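Local coordinates for protein Lic11098 (Leptospira interrogans serogroup Icterohaemorrhagiae serovar copenhageni, PDB 4U08) that is of unknown function but is regarded as a candidate virulence factor, folded as a leucine-rich repeat solenoid that carries calcium and zinc ions in the crystal, at residues 30-35 / 53-58; 88-93 / 111-116; 163-168 / 186-191; 263-268 / 287-292; 326-331 / 349-354. All blocks are in the same frame, centred on the assembly; numbering follows the deposited sequence.

Contact 1 (30-35 / 53-58); sequences SKLTTL and NQLIAL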
# COMPACT_ATOMS: atom_id res chain seq x y z
N SER A 30 -14.07 24.75 -14.89
CA SER A 30 -14.79 25.85 -15.54
C SER A 30 -15.54 26.74 -14.52
O SER A 30 -16.44 27.49 -14.91
CB SER A 30 -15.73 25.31 -16.62
OG SER A 30 -16.82 24.59 -16.07
N LYS A 31 -15.15 26.66 -13.22
CA LYS A 31 -15.76 27.41 -12.11
C LYS A 31 -17.31 27.27 -12.10
O LYS A 31 -18.04 28.23 -11.81
CB LYS A 31 -15.29 28.88 -12.09
CG LYS A 31 -13.81 29.05 -11.77
CD LYS A 31 -13.37 30.52 -11.72
CE LYS A 31 -12.87 31.04 -13.05
NZ LYS A 31 -12.44 32.46 -12.97
N LEU A 32 -17.80 26.06 -12.43
CA LEU A 32 -19.22 25.74 -12.49
C LEU A 32 -19.77 25.67 -11.06
O LEU A 32 -19.29 24.89 -10.23
CB LEU A 32 -19.44 24.41 -13.25
CG LEU A 32 -20.87 24.06 -13.65
CD1 LEU A 32 -21.32 24.89 -14.82
CD2 LEU A 32 -20.98 22.59 -14.01
N THR A 33 -20.74 26.56 -10.76
CA THR A 33 -21.37 26.67 -9.44
C THR A 33 -22.68 25.87 -9.34
O THR A 33 -23.07 25.47 -8.25
CB THR A 33 -21.56 28.15 -9.03
OG1 THR A 33 -22.21 28.85 -10.10
CG2 THR A 33 -20.24 28.83 -8.69
N THR A 34 -23.31 25.61 -10.49
CA THR A 34 -24.56 24.87 -10.56
C THR A 34 -24.64 24.13 -11.88
O THR A 34 -24.18 24.65 -12.90
CB THR A 34 -25.78 25.80 -10.28
OG1 THR A 34 -26.99 25.05 -10.42
CG2 THR A 34 -25.83 27.04 -11.20
N LEU A 35 -25.19 22.92 -11.87
CA LEU A 35 -25.37 22.15 -13.09
C LEU A 35 -26.82 22.33 -13.50
O LEU A 35 -27.71 21.98 -12.72
CB LEU A 35 -25.01 20.66 -12.89
CG LEU A 35 -25.16 19.74 -14.12
CD1 LEU A 35 -24.04 19.98 -15.13
CD2 LEU A 35 -25.19 18.28 -13.70
N ASN A 53 -14.62 21.89 -9.84
CA ASN A 53 -15.60 22.96 -10.00
C ASN A 53 -16.09 23.39 -8.60
O ASN A 53 -15.45 23.01 -7.62
CB ASN A 53 -16.75 22.55 -10.97
CG ASN A 53 -16.37 22.62 -12.43
OD1 ASN A 53 -15.98 23.68 -12.96
ND2 ASN A 53 -16.50 21.51 -13.13
N GLN A 54 -17.18 24.18 -8.50
CA GLN A 54 -17.67 24.62 -7.18
C GLN A 54 -19.10 24.15 -6.88
O GLN A 54 -19.83 24.83 -6.15
CB GLN A 54 -17.51 26.14 -7.01
CG GLN A 54 -16.07 26.61 -6.86
CD GLN A 54 -15.47 27.02 -8.19
OE1 GLN A 54 -15.86 28.03 -8.79
NE2 GLN A 54 -14.47 26.27 -8.66
N LEU A 55 -19.48 22.96 -7.40
CA LEU A 55 -20.81 22.37 -7.20
C LEU A 55 -21.06 22.01 -5.74
O LEU A 55 -20.20 21.39 -5.10
CB LEU A 55 -21.04 21.13 -8.09
CG LEU A 55 -20.91 21.31 -9.61
CD1 LEU A 55 -21.05 19.98 -10.32
CD2 LEU A 55 -21.95 22.26 -10.14
N ILE A 56 -22.21 22.43 -5.20
CA ILE A 56 -22.60 22.14 -3.82
C ILE A 56 -23.66 21.04 -3.80
O ILE A 56 -23.79 20.33 -2.81
CB ILE A 56 -23.03 23.42 -3.04
CG1 ILE A 56 -24.19 24.18 -3.74
CG2 ILE A 56 -21.82 24.32 -2.74
CD1 ILE A 56 -25.00 25.15 -2.82
N ALA A 57 -24.39 20.88 -4.93
CA ALA A 57 -25.44 19.88 -5.11
C ALA A 57 -25.60 19.55 -6.59
O ALA A 57 -24.96 20.17 -7.44
CB ALA A 57 -26.75 20.41 -4.55
N LEU A 58 -26.46 18.56 -6.91
CA LEU A 58 -26.75 18.15 -8.29
C LEU A 58 -28.25 18.22 -8.55
O LEU A 58 -29.02 17.86 -7.65
CB LEU A 58 -26.30 16.72 -8.56
CG LEU A 58 -24.80 16.40 -8.55
CD1 LEU A 58 -24.61 14.89 -8.52
CD2 LEU A 58 -24.08 17.01 -9.75
O HOH W 1 -12.96 25.52 -11.50
O HOH W 2 -24.48 23.23 -7.16
O HOH W 3 -25.87 22.04 -9.18
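Ser30 gives its backbone N-H to the side-chain oxygen of Asn53, N to OD1 2.9 Å, while its hydroxyl bonds to Leu27 O. Beside it, Lys31 CB lies 3.5 Å from Gln54 OE1; the bend of the Gln54 chain at chi2 (94°) brings that amide alongside, and one water accepts from both Lys31 N and Gln54 NE2. Leu32 N is the second donor to Asn53 OD1, at 3.0 Å and almost straight (172° at the hydrogen), approaching from the face of the amide opposite Ser30 N. With Asn53 ND2 bonded to Leu27 O and Leu50 O, this is the consensus asparagine of a leucine-rich repeat, fastening one coil to the next. Leu32 O in turn accepts from Gln54 N (2.8 Å), and Leu32 CD2 meets Leu55 CD2 at 4.0 Å. Thr33 O accepts a hydrogen bond from a water that also accepts from Ile56 N and donates to Ala57 O. Thr34 N sits 3.6 Å from Leu55 CD2. Leu35 N reaches Ala57 O through another water, and Leu35 CD2 packs 4.3 Å from Leu58 CD2.

Contact 2 (88-93 / 111-116); sequences LQNLQK and LQNLQE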
# COMPACT_ATOMS: atom_id res chain seq x y z
N LEU A 88 -29.25 5.95 -12.47
CA LEU A 88 -28.16 5.76 -13.45
C LEU A 88 -27.80 4.27 -13.61
O LEU A 88 -26.74 3.81 -13.18
CB LEU A 88 -26.95 6.61 -13.04
CG LEU A 88 -27.18 8.11 -12.94
CD1 LEU A 88 -25.96 8.80 -12.36
CD2 LEU A 88 -27.53 8.71 -14.28
N GLN A 89 -28.70 3.52 -14.25
CA GLN A 89 -28.57 2.07 -14.41
C GLN A 89 -27.38 1.60 -15.29
O GLN A 89 -27.03 0.42 -15.20
CB GLN A 89 -29.88 1.43 -14.88
CG GLN A 89 -30.98 1.41 -13.80
CD GLN A 89 -30.55 0.75 -12.50
OE1 GLN A 89 -30.41 -0.47 -12.41
NE2 GLN A 89 -30.31 1.56 -11.47
N ASN A 90 -26.75 2.48 -16.08
CA ASN A 90 -25.57 2.08 -16.86
C ASN A 90 -24.25 2.56 -16.23
O ASN A 90 -23.17 2.22 -16.73
CB ASN A 90 -25.68 2.50 -18.33
CG ASN A 90 -26.53 1.54 -19.14
OD1 ASN A 90 -26.37 0.31 -19.09
ND2 ASN A 90 -27.46 2.07 -19.91
N LEU A 91 -24.33 3.34 -15.14
CA LEU A 91 -23.16 3.86 -14.44
C LEU A 91 -22.22 2.74 -13.96
O LEU A 91 -22.64 1.82 -13.25
CB LEU A 91 -23.56 4.77 -13.28
CG LEU A 91 -22.52 5.81 -12.83
CD1 LEU A 91 -22.25 6.87 -13.90
CD2 LEU A 91 -22.95 6.48 -11.56
N GLN A 92 -20.96 2.80 -14.43
CA GLN A 92 -19.91 1.85 -14.05
C GLN A 92 -18.87 2.49 -13.16
O GLN A 92 -18.21 1.80 -12.39
CB GLN A 92 -19.25 1.27 -15.31
CG GLN A 92 -20.15 0.29 -16.05
CD GLN A 92 -19.62 -0.10 -17.42
OE1 GLN A 92 -18.97 0.69 -18.13
NE2 GLN A 92 -19.95 -1.32 -17.84
N LYS A 93 -18.69 3.80 -13.27
CA LYS A 93 -17.69 4.51 -12.50
C LYS A 93 -18.29 5.75 -11.88
O LYS A 93 -18.88 6.57 -12.59
CB LYS A 93 -16.50 4.86 -13.42
CG LYS A 93 -15.15 4.96 -12.73
CD LYS A 93 -14.04 5.50 -13.67
CE LYS A 93 -13.56 4.53 -14.73
NZ LYS A 93 -12.83 3.37 -14.17
N LEU A 111 -27.47 1.02 -8.14
CA LEU A 111 -26.41 1.13 -9.15
C LEU A 111 -25.73 -0.21 -9.35
O LEU A 111 -24.52 -0.33 -9.11
CB LEU A 111 -25.39 2.23 -8.80
CG LEU A 111 -25.92 3.65 -8.67
CD1 LEU A 111 -24.81 4.61 -8.32
CD2 LEU A 111 -26.64 4.10 -9.94
N GLN A 112 -26.51 -1.19 -9.85
CA GLN A 112 -26.16 -2.60 -10.11
C GLN A 112 -25.03 -2.82 -11.12
O GLN A 112 -24.49 -3.93 -11.20
CB GLN A 112 -27.41 -3.40 -10.53
CG GLN A 112 -28.41 -3.68 -9.40
CD GLN A 112 -27.88 -4.61 -8.34
OE1 GLN A 112 -27.54 -5.78 -8.59
NE2 GLN A 112 -27.80 -4.12 -7.11
N ASN A 113 -24.70 -1.78 -11.91
CA ASN A 113 -23.60 -1.87 -12.89
C ASN A 113 -22.31 -1.22 -12.40
O ASN A 113 -21.28 -1.33 -13.08
CB ASN A 113 -24.02 -1.27 -14.23
CG ASN A 113 -24.72 -2.27 -15.11
OD1 ASN A 113 -24.52 -3.49 -14.99
ND2 ASN A 113 -25.56 -1.78 -16.01
N LEU A 114 -22.35 -0.56 -11.23
CA LEU A 114 -21.20 0.13 -10.65
C LEU A 114 -20.02 -0.84 -10.39
O LEU A 114 -20.17 -1.90 -9.76
CB LEU A 114 -21.60 0.89 -9.39
CG LEU A 114 -20.83 2.16 -9.06
CD1 LEU A 114 -20.99 3.24 -10.14
CD2 LEU A 114 -21.24 2.70 -7.69
N GLN A 115 -18.88 -0.49 -10.97
CA GLN A 115 -17.65 -1.29 -10.84
C GLN A 115 -16.66 -0.55 -9.95
O GLN A 115 -15.83 -1.19 -9.30
CB GLN A 115 -17.02 -1.54 -12.23
CG GLN A 115 -17.85 -2.46 -13.12
CD GLN A 115 -17.07 -2.90 -14.34
OE1 GLN A 115 -16.44 -2.10 -15.03
NE2 GLN A 115 -17.10 -4.20 -14.61
N GLU A 116 -16.69 0.77 -9.98
CA GLU A 116 -15.77 1.60 -9.23
C GLU A 116 -16.51 2.74 -8.56
O GLU A 116 -17.24 3.50 -9.21
CB GLU A 116 -14.67 2.15 -10.16
CG GLU A 116 -13.74 3.17 -9.51
CD GLU A 116 -12.58 3.67 -10.35
OE1 GLU A 116 -12.33 3.08 -11.43
OE2 GLU A 116 -11.90 4.63 -9.92
O HOH W 4 -25.17 1.08 -12.20
O HOH W 5 -27.00 -2.26 -18.59
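Successive coils of the leucine-rich repeat solenoid meet here where matching LQNLQ turns, Leu88-Leu91 and Leu111-Leu114, stack one on the other just before their parallel strands. Both are type I turns, each closed by its own backbone bond. Asn113 joins them: its ND2 donates to Gln89 O at 2.8 Å, in that carbonyl's plane but with the oxygen 33° out of the amide plane, a bent bond. The amides of Asn90 and Asn113 run side by side with planes only 7° apart, and a water links Asn90 OD1 to Asn113 ND2; Asn90 ND2 bonds to Gln66 O one coil back. Inside, Leu111 CD2 abuts Leu88 O at 3.3 Å, and Leu91 CG packs 4.0 Å from Leu114 CD1. As the strands begin, Gln92 O accepts both Gln115 N (2.8 Å) and Glu116 N (3.0 Å), and Lys93 pairs with Glu116 in a parallel bridge. The lysine chain, bent at chi3 and chi4, brings NZ over the carboxylate plane to form a salt bridge with Glu116 OE1 at 2.8 Å.

Contact 3 (163-168 / 186-191); sequences LGLDHN and LGLDHN. With ZN (zinc ion), chain G.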
# COMPACT_ATOMS: atom_id res chain seq x y z
N LEU A 163 -9.96 -2.37 -1.89
CA LEU A 163 -10.67 -1.66 -0.83
C LEU A 163 -9.70 -0.70 -0.16
O LEU A 163 -8.69 -1.13 0.40
CB LEU A 163 -11.23 -2.68 0.19
CG LEU A 163 -11.95 -2.10 1.42
CD1 LEU A 163 -13.16 -1.20 1.00
CD2 LEU A 163 -12.40 -3.22 2.33
N GLY A 164 -10.00 0.59 -0.25
CA GLY A 164 -9.20 1.64 0.35
C GLY A 164 -9.89 2.19 1.58
O GLY A 164 -10.97 2.76 1.48
N LEU A 165 -9.28 2.03 2.75
CA LEU A 165 -9.82 2.51 4.02
C LEU A 165 -8.78 3.29 4.81
O LEU A 165 -8.91 3.47 6.01
CB LEU A 165 -10.35 1.33 4.85
CG LEU A 165 -11.72 0.80 4.44
CD1 LEU A 165 -11.94 -0.56 5.03
CD2 LEU A 165 -12.82 1.76 4.89
N ASP A 166 -7.75 3.78 4.10
CA ASP A 166 -6.64 4.51 4.71
C ASP A 166 -7.11 5.86 5.28
O ASP A 166 -8.04 6.47 4.76
CB ASP A 166 -5.54 4.74 3.65
CG ASP A 166 -6.05 5.56 2.47
OD1 ASP A 166 -6.74 4.96 1.59
OD2 ASP A 166 -5.84 6.79 2.47
N HIS A 167 -6.39 6.35 6.31
CA HIS A 167 -6.64 7.67 6.91
C HIS A 167 -8.08 7.85 7.41
O HIS A 167 -8.75 8.82 7.09
CB HIS A 167 -6.23 8.81 5.96
CG HIS A 167 -4.76 8.78 5.65
ND1 HIS A 167 -4.27 8.05 4.58
CD2 HIS A 167 -3.73 9.37 6.29
CE1 HIS A 167 -2.95 8.20 4.63
NE2 HIS A 167 -2.58 9.00 5.62
N ASN A 168 -8.54 6.87 8.16
CA ASN A 168 -9.84 6.92 8.83
C ASN A 168 -9.51 6.83 10.30
O ASN A 168 -8.36 7.11 10.67
CB ASN A 168 -10.79 5.83 8.32
CG ASN A 168 -11.48 6.26 7.08
OD1 ASN A 168 -12.32 7.15 7.11
ND2 ASN A 168 -11.10 5.72 5.93
N LEU A 186 -5.75 -4.36 -0.08
CA LEU A 186 -6.42 -3.83 1.12
C LEU A 186 -5.58 -2.68 1.69
O LEU A 186 -4.48 -2.91 2.16
CB LEU A 186 -6.66 -4.95 2.16
CG LEU A 186 -7.31 -4.55 3.51
CD1 LEU A 186 -8.62 -3.75 3.32
CD2 LEU A 186 -7.53 -5.77 4.38
N GLY A 187 -6.11 -1.46 1.61
CA GLY A 187 -5.41 -0.27 2.09
C GLY A 187 -5.92 0.18 3.45
O GLY A 187 -7.03 0.71 3.54
N LEU A 188 -5.12 0.00 4.49
CA LEU A 188 -5.47 0.39 5.86
C LEU A 188 -4.46 1.34 6.52
O LEU A 188 -4.47 1.48 7.74
CB LEU A 188 -5.64 -0.88 6.72
CG LEU A 188 -6.84 -1.77 6.36
CD1 LEU A 188 -6.68 -3.13 6.94
CD2 LEU A 188 -8.16 -1.09 6.80
N ASP A 189 -3.58 1.98 5.73
CA ASP A 189 -2.58 2.90 6.28
C ASP A 189 -3.18 4.01 7.13
O ASP A 189 -4.19 4.60 6.77
CB ASP A 189 -1.79 3.64 5.17
CG ASP A 189 -0.91 2.78 4.27
OD1 ASP A 189 -0.54 1.67 4.70
OD2 ASP A 189 -0.60 3.22 3.15
N HIS A 190 -2.48 4.36 8.20
CA HIS A 190 -2.78 5.51 9.04
C HIS A 190 -4.20 5.51 9.66
O HIS A 190 -4.91 6.52 9.65
CB HIS A 190 -2.49 6.82 8.28
CG HIS A 190 -1.85 7.88 9.13
ND1 HIS A 190 -1.10 8.90 8.57
CD2 HIS A 190 -1.88 8.04 10.48
CE1 HIS A 190 -0.69 9.65 9.59
NE2 HIS A 190 -1.13 9.16 10.76
N ASN A 191 -4.60 4.37 10.21
CA ASN A 191 -5.83 4.28 11.00
C ASN A 191 -5.27 4.17 12.43
O ASN A 191 -4.17 4.67 12.67
CB ASN A 191 -6.66 3.06 10.57
CG ASN A 191 -7.50 3.33 9.38
OD1 ASN A 191 -8.50 4.01 9.47
ND2 ASN A 191 -7.11 2.83 8.21
ZN ZN G . -0.82 9.07 6.70
O HOH W 6 0.48 7.34 6.27
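His167 and His190 bind one zinc ion through different ring nitrogens, His167 NE2 at 2.1 Å and His190 ND1 at 1.9 Å, with a water as a third ligand. The rings meet obliquely, their planes 56° apart. His190 CB sits over one face of the His167 ring, 3.7 Å from its centroid, a CH-pi contact. Behind the metal, His167 ND1 donates to the anti lone pair of Asp166 OD2 at 2.9 Å, in the ring plane; Asp166 CG lies between its backbone N and carbonyl carbon (chi1 60°), which puts the carboxylate there. The ring also stacks on His144 of the preceding coil. The backbone under the site is tied by His167 N to Asp189 O (2.8 Å). Further out, Asn191 ND2 donates to Leu165 O at 2.9 Å, and Asn168 ND2 meets the same oxygen from its opposite face and also bonds to Leu142 O of the preceding coil. The adjoining parallel strands pair through Gly187 N to Leu163 O at 2.9 Å and Leu165 N to Gly187 O at 2.7 Å. This frame is the regular leucine-rich repeat, which stacks equivalent residues. With ND1 of His167 occupied as a donor, its NE2 lone pair is directed at the metal, and the neighbouring carboxylate probably strengthens that ligand.

Contact 4 (263-268 / 287-292); sequences TTLPKE and TLPENI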
# COMPACT_ATOMS: atom_id res chain seq x y z
N THR A 263 12.76 -7.34 18.33
CA THR A 263 14.03 -7.65 19.01
C THR A 263 14.65 -8.88 18.38
O THR A 263 15.88 -8.99 18.32
CB THR A 263 13.83 -7.79 20.53
OG1 THR A 263 12.82 -8.77 20.80
CG2 THR A 263 13.45 -6.48 21.19
N THR A 264 13.80 -9.79 17.86
CA THR A 264 14.28 -11.01 17.20
C THR A 264 13.36 -11.36 16.02
O THR A 264 12.23 -10.84 15.93
CB THR A 264 14.41 -12.25 18.17
OG1 THR A 264 13.13 -12.84 18.42
CG2 THR A 264 15.14 -11.97 19.47
N LEU A 265 13.84 -12.25 15.14
CA LEU A 265 13.04 -12.74 14.01
C LEU A 265 12.81 -14.22 14.19
O LEU A 265 13.76 -14.93 14.57
CB LEU A 265 13.75 -12.50 12.65
CG LEU A 265 14.00 -11.04 12.25
CD1 LEU A 265 14.90 -10.99 11.04
CD2 LEU A 265 12.66 -10.24 12.06
N PRO A 266 11.60 -14.76 13.85
CA PRO A 266 11.41 -16.23 13.99
C PRO A 266 12.35 -16.97 13.04
O PRO A 266 12.68 -16.41 11.99
CB PRO A 266 9.93 -16.43 13.59
CG PRO A 266 9.58 -15.23 12.78
CD PRO A 266 10.37 -14.10 13.38
N LYS A 267 12.79 -18.19 13.38
CA LYS A 267 13.65 -19.00 12.49
C LYS A 267 12.93 -19.28 11.15
O LYS A 267 13.58 -19.42 10.12
CB LYS A 267 14.09 -20.32 13.15
CG LYS A 267 12.94 -21.24 13.59
CD LYS A 267 13.46 -22.56 14.17
CE LYS A 267 12.34 -23.54 14.42
NZ LYS A 267 12.86 -24.87 14.82
N GLU A 268 11.59 -19.33 11.19
CA GLU A 268 10.73 -19.61 10.02
C GLU A 268 10.81 -18.53 8.93
O GLU A 268 10.32 -18.76 7.83
CB GLU A 268 9.26 -19.83 10.46
CG GLU A 268 9.02 -21.11 11.24
CD GLU A 268 9.44 -21.08 12.71
OE1 GLU A 268 9.77 -20.00 13.23
OE2 GLU A 268 9.44 -22.16 13.33
N THR A 287 20.04 -9.90 17.41
CA THR A 287 20.63 -11.00 16.64
C THR A 287 19.80 -11.32 15.36
O THR A 287 18.63 -10.94 15.31
CB THR A 287 20.74 -12.25 17.55
OG1 THR A 287 21.55 -13.22 16.90
CG2 THR A 287 19.36 -12.86 17.92
N LEU A 288 20.38 -12.00 14.35
CA LEU A 288 19.63 -12.50 13.17
C LEU A 288 19.68 -14.02 13.23
O LEU A 288 20.75 -14.56 13.52
CB LEU A 288 20.20 -12.05 11.82
CG LEU A 288 20.18 -10.57 11.49
CD1 LEU A 288 20.91 -10.32 10.19
CD2 LEU A 288 18.74 -10.02 11.41
N PRO A 289 18.57 -14.74 12.91
CA PRO A 289 18.64 -16.21 12.92
C PRO A 289 19.55 -16.73 11.81
O PRO A 289 19.72 -16.05 10.79
CB PRO A 289 17.19 -16.63 12.67
CG PRO A 289 16.57 -15.48 11.93
CD PRO A 289 17.23 -14.26 12.49
N GLU A 290 20.14 -17.94 11.98
CA GLU A 290 20.99 -18.54 10.93
C GLU A 290 20.19 -18.76 9.62
O GLU A 290 20.74 -18.72 8.52
CB GLU A 290 21.64 -19.86 11.40
CG GLU A 290 20.66 -20.98 11.73
CD GLU A 290 21.29 -22.26 12.27
OE1 GLU A 290 21.02 -22.61 13.44
OE2 GLU A 290 22.03 -22.93 11.51
N ASN A 291 18.87 -18.93 9.77
CA ASN A 291 17.89 -19.16 8.70
C ASN A 291 17.79 -18.02 7.69
O ASN A 291 17.23 -18.23 6.61
CB ASN A 291 16.53 -19.44 9.32
CG ASN A 291 16.55 -20.57 10.33
OD1 ASN A 291 16.16 -21.70 10.02
ND2 ASN A 291 17.06 -20.28 11.57
N ILE A 292 18.31 -16.83 8.03
CA ILE A 292 18.34 -15.67 7.15
C ILE A 292 19.02 -16.03 5.81
O ILE A 292 18.58 -15.55 4.77
CB ILE A 292 18.94 -14.41 7.87
CG1 ILE A 292 18.40 -13.08 7.26
CG2 ILE A 292 20.48 -14.44 7.94
CD1 ILE A 292 17.03 -12.64 7.82
O HOH W 7 16.69 -12.91 15.50
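Leu265 leads this contact with Leu288 and Pro289, and its side chain can be followed outward from the backbone. CB faces the second segment and rests against the proline ring, 3.9 Å from Pro289 CD. CG lies anti to its own carbonyl carbon (chi1 -63°), which turns the branched end into the interior. There CD1 meets two methyl groups, Leu288 CD2 at 4.0 Å and Ile292 CD1 at 4.2 Å. The leucine pair runs side by side and points the same way, whereas the isoleucine comes across at a slant; Leu280 also touches Leu265. Leu265 and Leu288 are equivalent positions of adjacent coils in a leucine-rich repeat solenoid, on the side away from the strands, where both coils run through a Leu-Pro step into a short 3-10 segment. Repetition of that step also brings Pro289 CG to 3.9 Å from Leu265 O. The turns themselves meet through Asn291, whose CB sits 3.1 Å from Lys267 O and whose ND2 lies 3.4 Å from Lys267 CB. Lys267 CG occupies the position between backbone N and carbonyl carbon (chi1 58°), and the extended chain beyond it leads away from the second segment. Polar linkage between the segments is indirect: a water accepts from Leu265 N at 2.9 Å and donates to Thr287 O at 2.8 Å.

Contact 5 (326-331 / 349-354); sequences LEHNQL and LKYNQL. With ZN (zinc ion), chain C.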
# COMPACT_ATOMS: atom_id res chain seq x y z
N LEU A 326 23.75 -1.70 7.11
CA LEU A 326 24.02 -2.04 8.52
C LEU A 326 24.40 -0.85 9.33
O LEU A 326 25.03 -0.95 10.41
CB LEU A 326 25.10 -3.13 8.59
CG LEU A 326 24.67 -4.51 8.10
CD1 LEU A 326 25.87 -5.30 7.63
CD2 LEU A 326 23.88 -5.26 9.18
N GLU A 327 23.97 0.32 8.85
CA GLU A 327 24.32 1.59 9.50
C GLU A 327 23.85 1.68 10.94
O GLU A 327 22.73 1.28 11.23
CB GLU A 327 23.76 2.77 8.68
CG GLU A 327 23.95 4.12 9.36
CD GLU A 327 23.63 5.34 8.51
OE1 GLU A 327 23.59 5.23 7.27
OE2 GLU A 327 23.48 6.43 9.11
N HIS A 328 24.71 2.22 11.82
CA HIS A 328 24.37 2.51 13.22
C HIS A 328 23.89 1.28 14.01
O HIS A 328 22.89 1.33 14.72
CB HIS A 328 23.35 3.68 13.29
CG HIS A 328 23.41 4.43 14.59
ND1 HIS A 328 22.69 4.03 15.71
CD2 HIS A 328 24.14 5.52 14.91
CE1 HIS A 328 23.01 4.89 16.67
NE2 HIS A 328 23.87 5.81 16.23
N ASN A 329 24.55 0.17 13.81
CA ASN A 329 24.33 -1.00 14.65
C ASN A 329 25.54 -0.95 15.62
O ASN A 329 26.19 0.08 15.76
CB ASN A 329 24.33 -2.29 13.82
CG ASN A 329 22.98 -2.54 13.22
OD1 ASN A 329 22.08 -2.95 13.91
ND2 ASN A 329 22.79 -2.19 11.97
N GLN A 330 25.89 -2.06 16.22
CA GLN A 330 27.09 -2.01 17.06
C GLN A 330 28.01 -3.15 16.64
O GLN A 330 28.51 -3.88 17.46
CB GLN A 330 26.71 -1.99 18.56
CG GLN A 330 25.53 -2.87 18.93
CD GLN A 330 24.91 -2.45 20.25
OE1 GLN A 330 25.23 -2.98 21.32
NE2 GLN A 330 23.99 -1.50 20.19
N LEU A 331 28.18 -3.36 15.32
CA LEU A 331 28.99 -4.47 14.83
C LEU A 331 30.45 -4.33 15.21
O LEU A 331 31.05 -3.29 14.96
CB LEU A 331 28.87 -4.64 13.29
CG LEU A 331 27.52 -5.06 12.76
CD1 LEU A 331 27.46 -4.87 11.22
CD2 LEU A 331 27.23 -6.51 13.14
N LEU A 349 28.22 0.39 6.22
CA LEU A 349 28.71 0.00 7.54
C LEU A 349 28.97 1.19 8.43
O LEU A 349 29.65 1.08 9.47
CB LEU A 349 30.00 -0.83 7.36
CG LEU A 349 29.84 -2.14 6.59
CD1 LEU A 349 31.20 -2.73 6.26
CD2 LEU A 349 28.99 -3.13 7.34
N LYS A 350 28.39 2.35 8.08
CA LYS A 350 28.58 3.55 8.87
C LYS A 350 28.15 3.38 10.33
O LYS A 350 27.18 2.68 10.60
CB LYS A 350 27.78 4.73 8.29
CG LYS A 350 28.38 5.31 7.04
CD LYS A 350 27.90 6.75 6.86
CE LYS A 350 26.69 6.85 5.98
NZ LYS A 350 26.24 8.27 5.82
N TYR A 351 28.84 4.06 11.25
CA TYR A 351 28.47 4.04 12.69
C TYR A 351 28.46 2.65 13.31
O TYR A 351 27.46 2.26 13.89
CB TYR A 351 27.09 4.69 12.91
CG TYR A 351 27.01 6.16 12.63
CD1 TYR A 351 27.53 7.09 13.53
CD2 TYR A 351 26.31 6.64 11.53
CE1 TYR A 351 27.38 8.46 13.32
CE2 TYR A 351 26.20 8.01 11.29
CZ TYR A 351 26.73 8.91 12.19
OH TYR A 351 26.61 10.26 11.96
N ASN A 352 29.52 1.88 13.13
CA ASN A 352 29.65 0.59 13.78
C ASN A 352 30.95 0.60 14.61
O ASN A 352 31.55 1.65 14.76
CB ASN A 352 29.62 -0.53 12.74
CG ASN A 352 28.19 -0.84 12.36
OD1 ASN A 352 27.41 -1.33 13.17
ND2 ASN A 352 27.79 -0.46 11.16
N GLN A 353 31.41 -0.54 15.10
CA GLN A 353 32.65 -0.57 15.90
C GLN A 353 33.65 -1.48 15.24
O GLN A 353 34.36 -2.20 15.93
CB GLN A 353 32.34 -1.03 17.34
CG GLN A 353 31.39 -0.11 18.12
CD GLN A 353 31.96 1.28 18.32
OE1 GLN A 353 33.16 1.48 18.59
NE2 GLN A 353 31.11 2.29 18.17
N LEU A 354 33.70 -1.49 13.90
CA LEU A 354 34.61 -2.35 13.14
C LEU A 354 36.05 -1.85 13.29
O LEU A 354 36.36 -0.74 12.91
CB LEU A 354 34.20 -2.44 11.66
CG LEU A 354 32.79 -3.03 11.39
CD1 LEU A 354 32.38 -2.82 9.92
CD2 LEU A 354 32.75 -4.54 11.72
ZN ZN C . 24.57 7.34 17.27
O HOH W 8 24.27 8.75 7.98
O HOH W 9 23.47 7.09 5.30
O HOH W 10 28.52 1.81 17.17
O HOH W 11 22.74 8.00 17.55
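Asn352 grips the 326-331 segment with both ends of its amide. ND2 donates in the amide plane to Leu326 O at 2.9 Å, nearly straight at 175°, and also to Leu349 O of its own coil, while OD1 accepts Leu331 N at 3.1 Å. Asn329 ND2 reaches Leu326 O from the opposite face and bonds as well to Leu303 O of the coil before, so consecutive asparagines share carbonyls down the solenoid. Two backbone bonds flank this site, His328 N to Lys350 O and Gln353 N to Leu331 O, both 2.8 Å. Outside them, Glu327 CG is anti to the backbone N (chi1 174°) and the chain extended, which carries the carboxylate alongside Lys350 without a salt bridge, OE1 to NZ being 4.3 Å; two waters join the charged groups, and Glu327 OE1 also takes a bond from Asn348 ND2. Tyr351 CB packs 3.7 Å from His328 CD2, the rings inclined at 59°, and that histidine's NE2 holds a zinc ion at 2.0 Å with a water. On the inner side Leu326 CD1 meets Leu349 CD2 at 3.8 Å. The segments leave the parallel strands 323-325 and 346-348 of this leucine-rich repeat, and Leu349 touches Leu370 on the next strand, 369-371.

Overall arrangement
From the N terminus the five contacts follow in series, none nested within or crossing another, and each closes a single coil of about 23 residues onto its neighbour. Contact 1 joins the loops leaving strands 24-26 and 47-49; contact 2, about 22 Å on between centres, joins turns that enter strands 93-95 and 116-118. Contact 3 lies near the middle of the chain, where strands 162-164 and 185-187 end. Contact 4 ties the loops following strands 254-256 and 277-279, and contact 5, about 19 Å from it, those following 323-325 and 346-348. Contacts 1 and 5, with centres about 59 Å apart, lie on opposite sides of the chain's centre.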